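Local coordinates for DNA mismatch repair protein MutS (Thermus aquaticus, PDB 1EWQ) that recognises mismatched base pairs in double-stranded DNA, probably as the first step of mismatch repair, and has a weak ATPase activity, at residues A336-E340 and A514-R518; E369-P373 and E519-L524; R343-L349 and F503-R507; L352-Q357 and L378-E383. One frame throughout, in Å; residues are numbered along the deposited sequence.

Contact 1: A336-E340 and A514-R518; sequences ATRLE and AEALR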
loop_
_atom_site.group_PDB
_atom_site.type_symbol
_atom_site.label_atom_id
_atom_site.label_comp_id
_atom_site.label_asym_id
_atom_site.label_seq_id
_atom_site.Cartn_x
_atom_site.Cartn_y
_atom_site.Cartn_z
ATOM N N ALA C 336 -3.464 -33.803 2.332
ATOM C CA ALA C 336 -2.745 -35.021 1.980
ATOM C C ALA C 336 -1.235 -34.761 1.945
ATOM O O ALA C 336 -0.445 -35.554 2.470
ATOM C CB ALA C 336 -3.220 -35.523 0.620
ATOM N N THR C 337 -0.855 -33.638 1.332
ATOM C CA THR C 337 0.543 -33.229 1.205
ATOM C C THR C 337 1.196 -33.015 2.568
ATOM O O THR C 337 2.332 -33.444 2.795
ATOM C CB THR C 337 0.681 -31.917 0.381
ATOM O OG1 THR C 337 0.090 -32.093 -0.915
ATOM C CG2 THR C 337 2.150 -31.540 0.212
ATOM N N ARG C 338 0.491 -32.342 3.475
ATOM C CA ARG C 338 1.038 -32.110 4.804
ATOM C C ARG C 338 1.195 -33.456 5.512
ATOM O O ARG C 338 2.170 -33.679 6.231
ATOM C CB ARG C 338 0.133 -31.171 5.613
ATOM C CG ARG C 338 0.164 -29.728 5.114
ATOM C CD ARG C 338 -0.722 -28.795 5.925
ATOM N NE ARG C 338 -0.229 -28.553 7.276
ATOM C CZ ARG C 338 0.890 -27.889 7.583
ATOM N NH1 ARG C 338 1.672 -27.384 6.633
ATOM N NH2 ARG C 338 1.222 -27.714 8.861
ATOM N N LEU C 339 0.234 -34.352 5.301
ATOM C CA LEU C 339 0.299 -35.678 5.893
ATOM C C LEU C 339 1.541 -36.405 5.381
ATOM O O LEU C 339 2.332 -36.921 6.169
ATOM C CB LEU C 339 -0.953 -36.496 5.544
ATOM C CG LEU C 339 -2.204 -36.292 6.415
ATOM C CD1 LEU C 339 -3.415 -36.939 5.770
ATOM C CD2 LEU C 339 -1.947 -36.877 7.806
ATOM N N GLU C 340 1.703 -36.433 4.058
ATOM C CA GLU C 340 2.835 -37.120 3.436
ATOM C C GLU C 340 4.178 -36.540 3.866
ATOM O O GLU C 340 5.163 -37.269 3.960
ATOM C CB GLU C 340 2.735 -37.064 1.899
ATOM C CG GLU C 340 1.491 -37.724 1.315
ATOM C CD GLU C 340 1.248 -37.349 -0.141
ATOM O OE1 GLU C 340 1.718 -36.276 -0.572
ATOM O OE2 GLU C 340 0.567 -38.118 -0.852
ATOM N N ALA C 514 -3.253 -41.149 2.340
ATOM C CA ALA C 514 -2.937 -39.928 1.599
ATOM C C ALA C 514 -3.405 -39.963 0.136
ATOM O O ALA C 514 -3.992 -39.010 -0.359
ATOM C CB ALA C 514 -1.433 -39.654 1.662
ATOM N N GLU C 515 -3.153 -41.073 -0.544
ATOM C CA GLU C 515 -3.544 -41.196 -1.940
ATOM C C GLU C 515 -5.070 -41.180 -2.132
ATOM O O GLU C 515 -5.572 -40.557 -3.070
ATOM C CB GLU C 515 -2.934 -42.475 -2.523
ATOM C CG GLU C 515 -2.590 -42.368 -3.997
ATOM C CD GLU C 515 -1.842 -41.082 -4.326
ATOM O OE1 GLU C 515 -0.846 -40.771 -3.632
ATOM O OE2 GLU C 515 -2.252 -40.386 -5.287
ATOM N N ALA C 516 -5.807 -41.856 -1.253
ATOM C CA ALA C 516 -7.265 -41.874 -1.370
ATOM C C ALA C 516 -7.783 -40.459 -1.120
ATOM O O ALA C 516 -8.761 -40.024 -1.722
ATOM C CB ALA C 516 -7.883 -42.860 -0.361
ATOM N N LEU C 517 -7.112 -39.739 -0.231
ATOM C CA LEU C 517 -7.500 -38.371 0.065
ATOM C C LEU C 517 -7.354 -37.514 -1.187
ATOM O O LEU C 517 -8.261 -36.782 -1.532
ATOM C CB LEU C 517 -6.637 -37.807 1.192
ATOM C CG LEU C 517 -7.207 -37.902 2.609
ATOM C CD1 LEU C 517 -7.701 -39.296 2.881
ATOM C CD2 LEU C 517 -6.129 -37.495 3.617
ATOM N N ARG C 518 -6.212 -37.608 -1.862
ATOM C CA ARG C 518 -5.995 -36.835 -3.083
ATOM C C ARG C 518 -7.089 -37.150 -4.108
ATOM O O ARG C 518 -7.696 -36.254 -4.688
ATOM C CB ARG C 518 -4.632 -37.161 -3.690
ATOM C CG ARG C 518 -3.445 -36.662 -2.880
ATOM C CD ARG C 518 -2.107 -36.965 -3.580
ATOM N NE ARG C 518 -0.995 -36.340 -2.875
ATOM C CZ ARG C 518 -0.704 -35.046 -2.950
ATOM N NH1 ARG C 518 -1.434 -34.230 -3.714
ATOM N NH2 ARG C 518 0.309 -34.557 -2.242
#

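Contact 2: E369-P373 and E519-L524; sequences EVGLP and EAARIL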
loop_
_atom_site.group_PDB
_atom_site.type_symbol
_atom_site.label_atom_id
_atom_site.label_comp_id
_atom_site.label_asym_id
_atom_site.label_seq_id
_atom_site.Cartn_x
_atom_site.Cartn_y
_atom_site.Cartn_z
ATOM N N GLU C 369 -20.928 -44.153 -8.189
ATOM C CA GLU C 369 -20.411 -44.194 -9.549
ATOM C C GLU C 369 -19.457 -43.039 -9.751
ATOM O O GLU C 369 -18.697 -43.009 -10.721
ATOM C CB GLU C 369 -21.532 -44.085 -10.574
ATOM C CG GLU C 369 -21.051 -44.356 -11.983
ATOM C CD GLU C 369 -21.991 -43.819 -13.043
ATOM O OE1 GLU C 369 -22.010 -42.580 -13.242
ATOM O OE2 GLU C 369 -22.710 -44.633 -13.669
ATOM N N VAL C 370 -19.516 -42.074 -8.841
ATOM C CA VAL C 370 -18.627 -40.930 -8.919
ATOM C C VAL C 370 -17.231 -41.488 -8.684
ATOM O O VAL C 370 -16.236 -40.924 -9.138
ATOM C CB VAL C 370 -18.942 -39.907 -7.833
ATOM C CG1 VAL C 370 -18.346 -38.569 -8.205
ATOM C CG2 VAL C 370 -20.436 -39.800 -7.646
ATOM N N GLY C 371 -17.178 -42.614 -7.978
ATOM C CA GLY C 371 -15.910 -43.257 -7.691
ATOM C C GLY C 371 -15.284 -42.770 -6.400
ATOM O O GLY C 371 -14.132 -43.078 -6.105
ATOM N N LEU C 372 -16.041 -41.999 -5.628
ATOM C CA LEU C 372 -15.542 -41.484 -4.361
ATOM C C LEU C 372 -15.094 -42.631 -3.476
ATOM O O LEU C 372 -15.824 -43.602 -3.276
ATOM C CB LEU C 372 -16.621 -40.673 -3.645
ATOM C CG LEU C 372 -16.782 -39.219 -4.087
ATOM C CD1 LEU C 372 -17.984 -38.601 -3.378
ATOM C CD2 LEU C 372 -15.516 -38.433 -3.765
ATOM N N PRO C 373 -13.869 -42.542 -2.949
ATOM C CA PRO C 373 -13.273 -43.555 -2.070
ATOM C C PRO C 373 -14.041 -43.726 -0.766
ATOM O O PRO C 373 -14.602 -42.766 -0.240
ATOM C CB PRO C 373 -11.872 -43.007 -1.811
ATOM C CG PRO C 373 -11.586 -42.197 -3.044
ATOM C CD PRO C 373 -12.891 -41.493 -3.282
ATOM N N GLU C 519 -7.316 -38.439 -4.316
ATOM C CA GLU C 519 -8.317 -38.947 -5.247
ATOM C C GLU C 519 -9.709 -38.393 -4.941
ATOM O O GLU C 519 -10.412 -37.934 -5.841
ATOM C CB GLU C 519 -8.300 -40.480 -5.178
ATOM C CG GLU C 519 -9.502 -41.192 -5.745
ATOM C CD GLU C 519 -9.277 -42.699 -5.835
ATOM O OE1 GLU C 519 -8.668 -43.284 -4.898
ATOM O OE2 GLU C 519 -9.716 -43.300 -6.846
ATOM N N ALA C 520 -10.102 -38.432 -3.668
ATOM C CA ALA C 520 -11.401 -37.905 -3.265
ATOM C C ALA C 520 -11.403 -36.400 -3.537
ATOM O O ALA C 520 -12.422 -35.815 -3.907
ATOM C CB ALA C 520 -11.637 -38.168 -1.788
ATOM N N ALA C 521 -10.246 -35.777 -3.353
ATOM C CA ALA C 521 -10.110 -34.349 -3.582
ATOM C C ALA C 521 -10.259 -33.975 -5.055
ATOM O O ALA C 521 -10.870 -32.949 -5.369
ATOM C CB ALA C 521 -8.760 -33.855 -3.047
ATOM N N ARG C 522 -9.713 -34.789 -5.960
ATOM C CA ARG C 522 -9.816 -34.494 -7.399
ATOM C C ARG C 522 -11.261 -34.577 -7.879
ATOM O O ARG C 522 -11.749 -33.687 -8.575
ATOM C CB ARG C 522 -8.979 -35.466 -8.245
ATOM C CG ARG C 522 -7.560 -35.618 -7.790
ATOM C CD ARG C 522 -6.708 -36.387 -8.806
ATOM N NE ARG C 522 -5.404 -36.721 -8.224
ATOM C CZ ARG C 522 -5.110 -37.896 -7.680
ATOM N NH1 ARG C 522 -6.019 -38.860 -7.649
ATOM N NH2 ARG C 522 -3.913 -38.103 -7.153
ATOM N N ILE C 523 -11.929 -35.663 -7.506
ATOM C CA ILE C 523 -13.316 -35.895 -7.887
ATOM C C ILE C 523 -14.212 -34.763 -7.408
ATOM O O ILE C 523 -14.946 -34.158 -8.189
ATOM C CB ILE C 523 -13.820 -37.232 -7.300
ATOM C CG1 ILE C 523 -13.080 -38.391 -7.971
ATOM C CG2 ILE C 523 -15.321 -37.356 -7.492
ATOM C CD1 ILE C 523 -13.362 -39.764 -7.365
ATOM N N LEU C 524 -14.141 -34.470 -6.116
ATOM C CA LEU C 524 -14.966 -33.420 -5.537
ATOM C C LEU C 524 -14.632 -32.042 -6.083
ATOM O O LEU C 524 -15.504 -31.174 -6.156
ATOM C CB LEU C 524 -14.846 -33.442 -4.015
ATOM C CG LEU C 524 -15.347 -34.768 -3.443
ATOM C CD1 LEU C 524 -15.240 -34.768 -1.922
ATOM C CD2 LEU C 524 -16.793 -34.996 -3.891
HETATM O O HOH W 1 -11.883 -43.492 -7.960
#

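Contact 3: R343-L349 and F503-R507; sequences RASPKDL and FLEVR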
loop_
_atom_site.group_PDB
_atom_site.type_symbol
_atom_site.label_atom_id
_atom_site.label_comp_id
_atom_site.label_asym_id
_atom_site.label_seq_id
_atom_site.Cartn_x
_atom_site.Cartn_y
_atom_site.Cartn_z
ATOM N N ARG C 343 3.953 -33.114 8.418
ATOM C CA ARG C 343 3.644 -31.831 9.032
ATOM C C ARG C 343 2.208 -31.707 9.539
ATOM O O ARG C 343 1.878 -30.725 10.203
ATOM C CB ARG C 343 3.865 -30.697 8.046
ATOM C CG ARG C 343 5.264 -30.523 7.565
ATOM C CD ARG C 343 5.332 -29.240 6.779
ATOM N NE ARG C 343 6.665 -28.971 6.262
ATOM C CZ ARG C 343 7.190 -27.754 6.220
ATOM N NH1 ARG C 343 6.479 -26.727 6.672
ATOM N NH2 ARG C 343 8.409 -27.561 5.726
ATOM N N ALA C 344 1.353 -32.668 9.206
ATOM C CA ALA C 344 -0.040 -32.621 9.633
ATOM C C ALA C 344 -0.186 -32.365 11.136
ATOM O O ALA C 344 0.443 -33.035 11.961
ATOM C CB ALA C 344 -0.741 -33.905 9.254
ATOM N N SER C 345 -1.041 -31.400 11.469
ATOM C CA SER C 345 -1.304 -30.985 12.843
ATOM C C SER C 345 -2.558 -31.612 13.439
ATOM O O SER C 345 -3.394 -32.170 12.731
ATOM C CB SER C 345 -1.486 -29.468 12.888
ATOM O OG SER C 345 -2.735 -29.115 12.307
ATOM N N PRO C 346 -2.705 -31.529 14.763
ATOM C CA PRO C 346 -3.920 -32.122 15.314
ATOM C C PRO C 346 -5.140 -31.394 14.744
ATOM O O PRO C 346 -6.226 -31.954 14.654
ATOM C CB PRO C 346 -3.747 -31.951 16.828
ATOM C CG PRO C 346 -2.625 -30.940 16.974
ATOM C CD PRO C 346 -1.736 -31.213 15.821
ATOM N N LYS C 347 -4.939 -30.148 14.338
ATOM C CA LYS C 347 -6.009 -29.358 13.749
ATOM C C LYS C 347 -6.361 -29.949 12.373
ATOM O O LYS C 347 -7.539 -30.045 11.995
ATOM C CB LYS C 347 -5.558 -27.910 13.576
ATOM C CG LYS C 347 -6.695 -26.935 13.393
ATOM C CD LYS C 347 -7.359 -26.654 14.747
ATOM C CE LYS C 347 -6.382 -25.967 15.709
ATOM N NZ LYS C 347 -7.035 -25.612 17.008
ATOM N N ASP C 348 -5.336 -30.349 11.624
ATOM C CA ASP C 348 -5.574 -30.935 10.313
ATOM C C ASP C 348 -6.394 -32.207 10.448
ATOM O O ASP C 348 -7.289 -32.446 9.644
ATOM C CB ASP C 348 -4.254 -31.233 9.594
ATOM C CG ASP C 348 -3.513 -29.970 9.203
ATOM O OD1 ASP C 348 -4.166 -29.046 8.683
ATOM O OD2 ASP C 348 -2.287 -29.897 9.410
ATOM N N LEU C 349 -6.104 -33.019 11.464
ATOM C CA LEU C 349 -6.855 -34.266 11.658
ATOM C C LEU C 349 -8.322 -34.001 12.003
ATOM O O LEU C 349 -9.202 -34.784 11.648
ATOM C CB LEU C 349 -6.212 -35.129 12.754
ATOM C CG LEU C 349 -4.772 -35.600 12.478
ATOM C CD1 LEU C 349 -4.272 -36.427 13.647
ATOM C CD2 LEU C 349 -4.720 -36.421 11.198
ATOM N N PHE C 503 -0.988 -39.224 19.190
ATOM C CA PHE C 503 -1.289 -38.311 18.092
ATOM C C PHE C 503 -0.541 -38.776 16.849
ATOM O O PHE C 503 -1.130 -38.907 15.778
ATOM C CB PHE C 503 -0.858 -36.882 18.424
ATOM C CG PHE C 503 -0.792 -35.986 17.223
ATOM C CD1 PHE C 503 -1.949 -35.631 16.539
ATOM C CD2 PHE C 503 0.435 -35.543 16.737
ATOM C CE1 PHE C 503 -1.885 -34.847 15.379
ATOM C CE2 PHE C 503 0.509 -34.763 15.583
ATOM C CZ PHE C 503 -0.659 -34.415 14.901
ATOM N N LEU C 504 0.759 -39.021 17.001
ATOM C CA LEU C 504 1.592 -39.478 15.892
ATOM C C LEU C 504 1.106 -40.797 15.298
ATOM O O LEU C 504 1.107 -40.963 14.083
ATOM C CB LEU C 504 3.052 -39.609 16.341
ATOM C CG LEU C 504 3.701 -38.258 16.666
ATOM C CD1 LEU C 504 5.143 -38.446 17.118
ATOM C CD2 LEU C 504 3.642 -37.369 15.424
ATOM N N GLU C 505 0.680 -41.726 16.151
ATOM C CA GLU C 505 0.188 -43.018 15.688
ATOM C C GLU C 505 -1.082 -42.808 14.862
ATOM O O GLU C 505 -1.239 -43.379 13.786
ATOM C CB GLU C 505 -0.092 -43.947 16.887
ATOM C CG GLU C 505 1.149 -44.225 17.768
ATOM C CD GLU C 505 0.845 -45.014 19.052
ATOM O OE1 GLU C 505 -0.349 -45.190 19.402
ATOM O OE2 GLU C 505 1.816 -45.447 19.723
ATOM N N VAL C 506 -1.987 -41.978 15.370
ATOM C CA VAL C 506 -3.237 -41.685 14.674
ATOM C C VAL C 506 -2.939 -40.953 13.359
ATOM O O VAL C 506 -3.561 -41.221 12.330
ATOM C CB VAL C 506 -4.165 -40.813 15.552
ATOM C CG1 VAL C 506 -5.459 -40.502 14.813
ATOM C CG2 VAL C 506 -4.468 -41.543 16.858
ATOM N N ARG C 507 -1.980 -40.035 13.402
ATOM C CA ARG C 507 -1.597 -39.276 12.220
ATOM C C ARG C 507 -1.096 -40.231 11.141
ATOM O O ARG C 507 -1.454 -40.105 9.970
ATOM C CB ARG C 507 -0.502 -38.274 12.574
ATOM C CG ARG C 507 0.002 -37.460 11.394
ATOM C CD ARG C 507 1.490 -37.208 11.556
ATOM N NE ARG C 507 1.805 -35.843 11.929
ATOM C CZ ARG C 507 3.021 -35.433 12.275
ATOM N NH1 ARG C 507 4.035 -36.293 12.303
ATOM N NH2 ARG C 507 3.230 -34.159 12.575
#

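Contact 4: L352-Q357 and L378-E383; sequences LRRSLQ and LKEELE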
loop_
_atom_site.group_PDB
_atom_site.type_symbol
_atom_site.label_atom_id
_atom_site.label_comp_id
_atom_site.label_asym_id
_atom_site.label_seq_id
_atom_site.Cartn_x
_atom_site.Cartn_y
_atom_site.Cartn_z
ATOM N N LEU C 352 -9.859 -33.111 8.850
ATOM C CA LEU C 352 -9.919 -34.331 8.057
ATOM C C LEU C 352 -11.139 -35.166 8.446
ATOM O O LEU C 352 -11.904 -35.591 7.583
ATOM C CB LEU C 352 -8.639 -35.161 8.235
ATOM C CG LEU C 352 -8.634 -36.544 7.561
ATOM C CD1 LEU C 352 -9.018 -36.424 6.084
ATOM C CD2 LEU C 352 -7.262 -37.180 7.707
ATOM N N ARG C 353 -11.317 -35.398 9.744
ATOM C CA ARG C 353 -12.459 -36.168 10.234
ATOM C C ARG C 353 -13.772 -35.514 9.804
ATOM O O ARG C 353 -14.685 -36.194 9.349
ATOM C CB ARG C 353 -12.426 -36.272 11.764
ATOM C CG ARG C 353 -13.649 -36.956 12.358
ATOM C CD ARG C 353 -13.644 -36.865 13.870
ATOM N NE ARG C 353 -13.691 -35.474 14.304
ATOM C CZ ARG C 353 -13.477 -35.072 15.552
ATOM N NH1 ARG C 353 -13.198 -35.958 16.502
ATOM N NH2 ARG C 353 -13.538 -33.782 15.852
ATOM N N ARG C 354 -13.868 -34.198 9.963
ATOM C CA ARG C 354 -15.077 -33.487 9.567
ATOM C C ARG C 354 -15.381 -33.757 8.096
ATOM O O ARG C 354 -16.516 -34.072 7.728
ATOM C CB ARG C 354 -14.924 -31.975 9.795
ATOM C CG ARG C 354 -16.019 -31.158 9.096
ATOM C CD ARG C 354 -16.052 -29.674 9.469
ATOM N NE ARG C 354 -14.798 -28.943 9.268
ATOM C CZ ARG C 354 -14.031 -29.007 8.182
ATOM N NH1 ARG C 354 -14.365 -29.790 7.165
ATOM N NH2 ARG C 354 -12.939 -28.252 8.095
ATOM N N SER C 355 -14.351 -33.650 7.262
ATOM C CA SER C 355 -14.496 -33.876 5.827
ATOM C C SER C 355 -14.886 -35.314 5.492
ATOM O O SER C 355 -15.697 -35.554 4.597
ATOM C CB SER C 355 -13.195 -33.523 5.108
ATOM O OG SER C 355 -12.875 -32.163 5.305
ATOM N N LEU C 356 -14.306 -36.270 6.206
ATOM C CA LEU C 356 -14.612 -37.669 5.953
ATOM C C LEU C 356 -16.030 -38.043 6.390
ATOM O O LEU C 356 -16.566 -39.065 5.961
ATOM C CB LEU C 356 -13.588 -38.570 6.645
ATOM C CG LEU C 356 -12.147 -38.438 6.137
ATOM C CD1 LEU C 356 -11.277 -39.476 6.815
ATOM C CD2 LEU C 356 -12.100 -38.610 4.621
ATOM N N GLN C 357 -16.632 -37.219 7.245
ATOM C CA GLN C 357 -18.000 -37.464 7.702
ATOM C C GLN C 357 -18.968 -36.913 6.656
ATOM O O GLN C 357 -20.122 -37.322 6.575
ATOM C CB GLN C 357 -18.239 -36.789 9.058
ATOM C CG GLN C 357 -17.354 -37.344 10.171
ATOM C CD GLN C 357 -17.559 -36.657 11.512
ATOM O OE1 GLN C 357 -17.498 -35.430 11.614
ATOM N NE2 GLN C 357 -17.785 -37.454 12.551
ATOM N N LEU C 378 -11.093 -44.936 8.317
ATOM C CA LEU C 378 -10.184 -43.900 8.817
ATOM C C LEU C 378 -11.008 -42.909 9.648
ATOM O O LEU C 378 -10.578 -42.431 10.703
ATOM C CB LEU C 378 -9.534 -43.155 7.644
ATOM C CG LEU C 378 -8.253 -42.333 7.857
ATOM C CD1 LEU C 378 -8.163 -41.267 6.778
ATOM C CD2 LEU C 378 -8.244 -41.676 9.217
ATOM N N LYS C 379 -12.203 -42.611 9.148
ATOM C CA LYS C 379 -13.130 -41.693 9.794
ATOM C C LYS C 379 -13.438 -42.175 11.212
ATOM O O LYS C 379 -13.391 -41.405 12.170
ATOM C CB LYS C 379 -14.422 -41.628 8.973
ATOM C CG LYS C 379 -15.423 -40.580 9.424
ATOM C CD LYS C 379 -16.727 -40.687 8.634
ATOM C CE LYS C 379 -17.677 -41.740 9.202
ATOM N NZ LYS C 379 -17.116 -43.120 9.258
ATOM N N GLU C 380 -13.747 -43.460 11.335
ATOM C CA GLU C 380 -14.080 -44.053 12.623
ATOM C C GLU C 380 -12.927 -43.983 13.616
ATOM O O GLU C 380 -13.141 -43.671 14.791
ATOM C CB GLU C 380 -14.508 -45.513 12.438
ATOM C CG GLU C 380 -15.716 -45.698 11.533
ATOM C CD GLU C 380 -16.042 -47.160 11.293
ATOM O OE1 GLU C 380 -15.107 -47.944 11.002
ATOM O OE2 GLU C 380 -17.233 -47.526 11.388
ATOM N N GLU C 381 -11.714 -44.285 13.154
ATOM C CA GLU C 381 -10.545 -44.238 14.030
ATOM C C GLU C 381 -10.346 -42.806 14.515
ATOM O O GLU C 381 -10.028 -42.581 15.682
ATOM C CB GLU C 381 -9.279 -44.709 13.301
ATOM C CG GLU C 381 -9.278 -46.170 12.857
ATOM C CD GLU C 381 -7.880 -46.663 12.481
ATOM O OE1 GLU C 381 -7.040 -46.796 13.400
ATOM O OE2 GLU C 381 -7.613 -46.903 11.275
ATOM N N LEU C 382 -10.537 -41.842 13.617
ATOM C CA LEU C 382 -10.388 -40.436 13.968
ATOM C C LEU C 382 -11.462 -40.060 14.979
ATOM O O LEU C 382 -11.175 -39.433 16.003
ATOM C CB LEU C 382 -10.499 -39.547 12.722
ATOM C CG LEU C 382 -9.309 -39.528 11.754
ATOM C CD1 LEU C 382 -9.575 -38.560 10.614
ATOM C CD2 LEU C 382 -8.055 -39.110 12.499
ATOM N N GLU C 383 -12.699 -40.456 14.689
ATOM C CA GLU C 383 -13.824 -40.174 15.574
ATOM C C GLU C 383 -13.601 -40.757 16.970
ATOM O O GLU C 383 -13.971 -40.148 17.973
ATOM C CB GLU C 383 -15.117 -40.759 14.992
ATOM C CG GLU C 383 -15.708 -39.975 13.829
ATOM C CD GLU C 383 -16.886 -40.688 13.184
ATOM O OE1 GLU C 383 -17.899 -40.933 13.871
ATOM O OE2 GLU C 383 -16.797 -41.015 11.985
#

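Contact 1: A336-E340 and A514-R518
R518, A336 and E340 bury the most surface where helix 332-340 lies nearly antiparallel to helix 514-540, the N-to-C directions of the two short segments 166° apart and their axes 9.4 Å from each other at closest approach. R518 leaves its helix sideways, and its long arm carries the guanidinium across to the other segment. There it meets E340 as a two-pronged salt bridge: R518 NH2 donates to E340 OE1 at 2.8 Å and R518 NE to E340 OE2 at 3.1 Å, both nearly linear, although the position of OE1 is less certain than the rest. Arginine suits this place because its planar group offers two parallel N-H bonds to one carboxylate. A weak bond from R518 NH2 to T337 OG1 (2.8 Å) adds to this, but the threonine hydroxyl also bonds to the carbonyl of S151. A336 lies over one face of the guanidinium, and its CB is 3.7 Å from both R518 CG and A514 O. With small alanines at both positions, the CA atoms of A336 and A514 come within 4.9 Å. The aliphatic part of E340 uses the same gap, its CG 3.5 Å from A514 CB. Beyond A336, L339 CD1 meets L517 CD2 at 3.5 Å. Within this all-helical part of MutS domain III, L339 continues onto R507 and A510 of helix 479-511, while R518 NH1 reaches T152 O, just beyond strand 143-149.

Contact 2: E369-P373 and E519-L524
An irregular connection runs from V370 to P373 along the flank of helix 514-540, with L372 and A520 nearest in the backbone (CA to CA 5.6 Å). It links helix 346-366 to helix 376-385 in the helical core of MutS domain III, so this is a helix-to-helix connection packed on a third helix. The backbone turns at G371, whose phi/psi of 90/10 would press a CB against the carbonyl oxygen of V370; glycine avoids that clash. L372 and P373 then adopt extended backbone angles, and no direct hydrogen bond joins the two segments. I523 has the most surface covered. Its beta-branched side chain presents CG2 to V370 CG1 at 3.3 Å and to L372 CD2 at 3.9 Å, while its CD1 lies 3.6 Å from G371 O. L372 is the buried member of the connection: CD2 reaches L524 CD2 at 3.7 Å, and both leucines also touch L359 of helix 346-366, which extends the apolar cluster inward. P373 turns the CG-CD edge of its ring to the helix, CG 3.6 Å from the aliphatic E519 CG and CD 3.9 Å from A520 CB; the small alanine lets the ring come close. At the more exposed margin E519 turns its carboxylate to solvent, where one water donates to G371 O at 2.9 Å and to E519 OE2 at a short 2.4 Å.

Contact 3: R343-L349 and F503-R507
This is a buried contact of mixed character, in which the turn between helices 332-340 and 346-366, with the first turn of the latter, packs against helix 479-511 in MutS domain III. F503 has the most surface covered. Its ring edge faces A344 O, with CZ at 3.4 Å, and its CE1 lies 3.3 Å from L349 CD1, while P346 CD sits 3.5 Å from F503 CZ. A flat aromatic fills this space between proline and leucine well. One helical turn on, R507 grips the same carbonyl: its NE and NH2 each donate to A344 O at 3.1 Å. A forked arginine can thus give two N-H groups to one turn carbonyl. P346 suits the first turn of a helix, where its missing N-H costs no hydrogen bond. S345 and D348 are reciprocally bonded, D348 N to S345 OG at 3.0 Å and S345 N to D348 OD2 at 2.8 Å; D348 also pairs with R338. That exchange is the classic capping box at a helix N-terminus.

Contact 4: L352-Q357 and L378-E383
Apolar packing forms the centre of this contact, where helix 346-366 crosses helix 376-385 at -134° with segment axes 9.2 Å apart. L356 CD1 meets L378 CD1 at 3.6 Å, and L352 CG meets L382 CD1 at 3.8 Å; leucines spaced four residues apart on each helix put their flexible branches on one face. That core continues to A510 and V506 of helix 479-511. Around it, charged and polar residues contribute their hydrocarbon parts: K379 CD lies 3.1 Å from L356 O and 3.7 Å from Q357 CG, and R353 CD lies 3.7 Å from E383 CG. The charged ends find partners on their own helix or outside the two segments. K379 NZ forms a salt bridge with E383 OE2 (3.5 Å) along its own helix, and R353 NH1 bonds to V387 O just after helix 376-385. With no hydrogen bond or salt bridge crossing between the segments, their cohesion rests on leucine burial and on long side chains covering its border.

Overall arrangement
All four contacts belong to the helical MutS domain III. Contacts 1 and 2 follow one another on helix 514-540, centres 13 Å apart, joined by the weak ion pair E515 OE2 to R522 NH2 (3.4 Å). Contact 1 passes into contact 3 through the turn after helix 332-340, where L339 CD2 packs on A344 CB at 3.5 Å, and into contact 4 where L517 CD2 meets L352 CD1 at 3.9 Å. Contacts 3 and 4 share helix 346-366, and V506 CG1 touches L382 CD2 at 3.7 Å. Contacts 2 and 3 are separate, with centres 23 Å apart. None reaches the DNA: nearest atoms lie about 18 Å away for contact 3 and 36 Å for contact 2.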